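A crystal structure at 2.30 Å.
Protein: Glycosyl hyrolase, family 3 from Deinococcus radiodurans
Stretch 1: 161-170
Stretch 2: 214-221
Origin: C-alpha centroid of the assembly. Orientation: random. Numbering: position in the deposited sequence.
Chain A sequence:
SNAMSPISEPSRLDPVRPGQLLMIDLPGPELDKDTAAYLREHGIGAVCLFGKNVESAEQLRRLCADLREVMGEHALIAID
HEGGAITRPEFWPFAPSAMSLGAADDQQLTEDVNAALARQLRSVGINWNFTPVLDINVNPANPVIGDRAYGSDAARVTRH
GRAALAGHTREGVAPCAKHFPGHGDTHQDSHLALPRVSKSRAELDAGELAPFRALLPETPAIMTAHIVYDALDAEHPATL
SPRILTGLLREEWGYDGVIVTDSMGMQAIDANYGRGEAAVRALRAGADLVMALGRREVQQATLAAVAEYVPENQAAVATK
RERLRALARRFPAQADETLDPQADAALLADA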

# COMPACT_ATOMS: atom_id res chain seq x y z
N GLY A 161 5.25 -12.04 -10.20
CA GLY A 161 4.28 -11.34 -9.37
C GLY A 161 3.20 -12.29 -8.87
O GLY A 161 2.83 -12.26 -7.70
N ARG A 162 2.72 -13.15 -9.76
CA ARG A 162 1.69 -14.16 -9.43
C ARG A 162 2.18 -15.08 -8.31
O ARG A 162 1.43 -15.38 -7.35
CB ARG A 162 1.32 -15.00 -10.66
CG ARG A 162 0.10 -15.92 -10.45
CD ARG A 162 -0.24 -16.84 -11.65
NE ARG A 162 -0.21 -16.14 -12.94
CZ ARG A 162 -1.25 -15.52 -13.51
NH1 ARG A 162 -2.44 -15.47 -12.91
NH2 ARG A 162 -1.08 -14.93 -14.70
N ALA A 163 3.43 -15.51 -8.43
CA ALA A 163 4.05 -16.42 -7.46
C ALA A 163 4.17 -15.76 -6.08
O ALA A 163 3.90 -16.38 -5.06
CB ALA A 163 5.41 -16.87 -7.96
N ALA A 164 4.59 -14.49 -6.08
CA ALA A 164 4.76 -13.73 -4.84
C ALA A 164 3.43 -13.53 -4.12
O ALA A 164 3.35 -13.69 -2.89
CB ALA A 164 5.41 -12.39 -5.14
N LEU A 165 2.39 -13.19 -4.88
CA LEU A 165 1.03 -13.03 -4.33
C LEU A 165 0.55 -14.34 -3.71
O LEU A 165 0.04 -14.35 -2.59
CB LEU A 165 0.05 -12.58 -5.41
CG LEU A 165 0.22 -11.19 -6.03
CD1 LEU A 165 -0.52 -11.14 -7.35
CD2 LEU A 165 -0.27 -10.06 -5.10
N ALA A 166 0.74 -15.45 -4.43
CA ALA A 166 0.21 -16.75 -4.00
C ALA A 166 0.94 -17.28 -2.78
O ALA A 166 0.34 -17.91 -1.93
CB ALA A 166 0.26 -17.78 -5.16
N GLY A 167 2.24 -17.05 -2.70
CA GLY A 167 3.02 -17.42 -1.52
C GLY A 167 2.56 -16.72 -0.25
O GLY A 167 2.61 -17.31 0.82
N HIS A 168 2.11 -15.47 -0.37
CA HIS A 168 1.60 -14.74 0.79
C HIS A 168 0.19 -15.19 1.14
O HIS A 168 -0.10 -15.55 2.27
CB HIS A 168 1.64 -13.22 0.53
CG HIS A 168 2.98 -12.61 0.77
ND1 HIS A 168 3.96 -12.60 -0.19
CD2 HIS A 168 3.51 -12.03 1.87
CE1 HIS A 168 5.05 -12.03 0.30
NE2 HIS A 168 4.80 -11.67 1.55
N THR A 169 -0.67 -15.16 0.14
CA THR A 169 -2.07 -15.52 0.26
C THR A 169 -2.26 -16.89 0.89
O THR A 169 -3.02 -17.04 1.85
CB THR A 169 -2.71 -15.43 -1.14
OG1 THR A 169 -2.91 -14.05 -1.45
CG2 THR A 169 -4.04 -16.10 -1.17
N ARG A 170 -1.53 -17.89 0.39
CA ARG A 170 -1.67 -19.23 0.94
C ARG A 170 -1.13 -19.37 2.37
O ARG A 170 -1.48 -20.33 3.07
CB ARG A 170 -1.08 -20.30 -0.01
CG ARG A 170 0.44 -20.35 -0.10
CD ARG A 170 0.80 -21.40 -1.15
NE ARG A 170 2.22 -21.67 -1.44
CZ ARG A 170 3.06 -22.34 -0.64
NH1 ARG A 170 2.65 -22.73 0.58
NH2 ARG A 170 4.32 -22.60 -1.05
N ALA A 214 -3.41 -8.14 -15.28
CA ALA A 214 -3.38 -9.61 -15.32
C ALA A 214 -3.56 -10.25 -13.93
O ALA A 214 -4.09 -11.35 -13.82
CB ALA A 214 -2.10 -10.12 -15.99
N LEU A 215 -3.15 -9.53 -12.89
CA LEU A 215 -3.10 -10.12 -11.55
C LEU A 215 -4.21 -9.67 -10.59
O LEU A 215 -4.20 -10.04 -9.42
CB LEU A 215 -1.70 -9.91 -10.92
CG LEU A 215 -0.50 -10.53 -11.68
CD1 LEU A 215 0.83 -10.34 -10.93
CD2 LEU A 215 -0.69 -12.01 -12.04
N LEU A 216 -5.17 -8.89 -11.09
CA LEU A 216 -6.25 -8.35 -10.25
C LEU A 216 -7.00 -9.34 -9.37
O LEU A 216 -7.14 -9.09 -8.18
CB LEU A 216 -7.28 -7.61 -11.08
CG LEU A 216 -7.04 -6.16 -11.46
CD1 LEU A 216 -8.36 -5.66 -12.02
CD2 LEU A 216 -6.57 -5.33 -10.27
N PRO A 217 -7.50 -10.45 -9.96
CA PRO A 217 -8.27 -11.37 -9.10
C PRO A 217 -7.45 -12.01 -7.97
O PRO A 217 -8.03 -12.56 -7.04
CB PRO A 217 -8.80 -12.45 -10.07
CG PRO A 217 -8.42 -12.00 -11.47
CD PRO A 217 -7.32 -10.98 -11.33
N GLU A 218 -6.12 -11.95 -8.05
CA GLU A 218 -5.23 -12.49 -7.02
C GLU A 218 -4.65 -11.41 -6.11
O GLU A 218 -3.87 -11.72 -5.21
CB GLU A 218 -4.05 -13.24 -7.67
CG GLU A 218 -4.35 -14.67 -8.12
CD GLU A 218 -5.07 -14.72 -9.45
OE1 GLU A 218 -4.84 -13.79 -10.28
OE2 GLU A 218 -5.86 -15.67 -9.68
N THR A 219 -5.00 -10.15 -6.36
CA THR A 219 -4.42 -9.02 -5.63
C THR A 219 -5.43 -8.41 -4.63
O THR A 219 -6.31 -7.66 -5.03
CB THR A 219 -3.91 -7.94 -6.63
OG1 THR A 219 -3.07 -8.55 -7.61
CG2 THR A 219 -3.14 -6.85 -5.91
N PRO A 220 -5.27 -8.70 -3.33
CA PRO A 220 -6.23 -8.20 -2.33
C PRO A 220 -6.06 -6.70 -1.98
O PRO A 220 -7.00 -6.09 -1.44
CB PRO A 220 -5.93 -9.06 -1.09
CG PRO A 220 -4.81 -9.99 -1.49
CD PRO A 220 -4.18 -9.48 -2.72
N ALA A 221 -4.89 -6.14 -2.29
CA ALA A 221 -4.56 -4.73 -2.02
C ALA A 221 -3.57 -4.20 -3.04
O ALA A 221 -2.68 -4.94 -3.53
CB ALA A 221 -3.99 -4.57 -0.63

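Residues 161-169 are helical, in a helix that begins earlier in the chain. Its backbone is held by i to i+4 hydrogen bonds such as Leu165 N to Gly161 O (3.0 Å) and Thr169 N to Leu165 O (2.9 Å). Stretch 2 begins in a helix that starts earlier in the chain, has a 3-10 segment at 216-218, and continues as loop through Thr219 and Pro220. Glu218 N bonds to Leu215 O at 3.0 Å, the i to i+3 spacing of a tight turn. The backbones come nearest at Arg162 and Leu215, whose CA atoms are 6.6 Å apart, and at Leu165 and Glu218, with CA atoms 6.8 Å apart.

No hydrogen bond joins the stretches. Packing and one long salt bridge hold them, with 364 Å² buried in total. Leu165 and Leu215 are both buried, and each points its CA-to-CB bond toward the other stretch. Leu165 CD1 and Leu215 CD1 meet at 3.9 Å. Leu165 CD1 also lies 3.6 Å from Thr219 OG1. Thr219 OG1 is already engaged, donating to Leu215 O at 2.6 Å, so the polar group is satisfied beside an apolar neighbor.

Gly161 leaves room for Leu215. Gly161 C is 3.7 Å from Leu215 CD1, and an ideal CB on Gly161 would lie only 2.9 Å from that methyl, a clash.

Arg162 leaves its backbone sideways. The chain is extended at chi1 and chi2 (both t), then bends at chi3 (m), and its end comes nearer stretch 2. Leu215 CD2 covers one face of the guanidinium, 3.8 Å from Arg162 CZ. Arg162 NH1 forms the salt bridge with Glu218 OE1 at 3.9 Å. These charged groups suit the more exposed margin of the contact.

Further along, Thr169 OG1 approaches Pro220 CG at 4.5 Å, a loose contact. Thr169 OG1 also donates a weak hydrogen bond to Leu165 O at 3.2 Å.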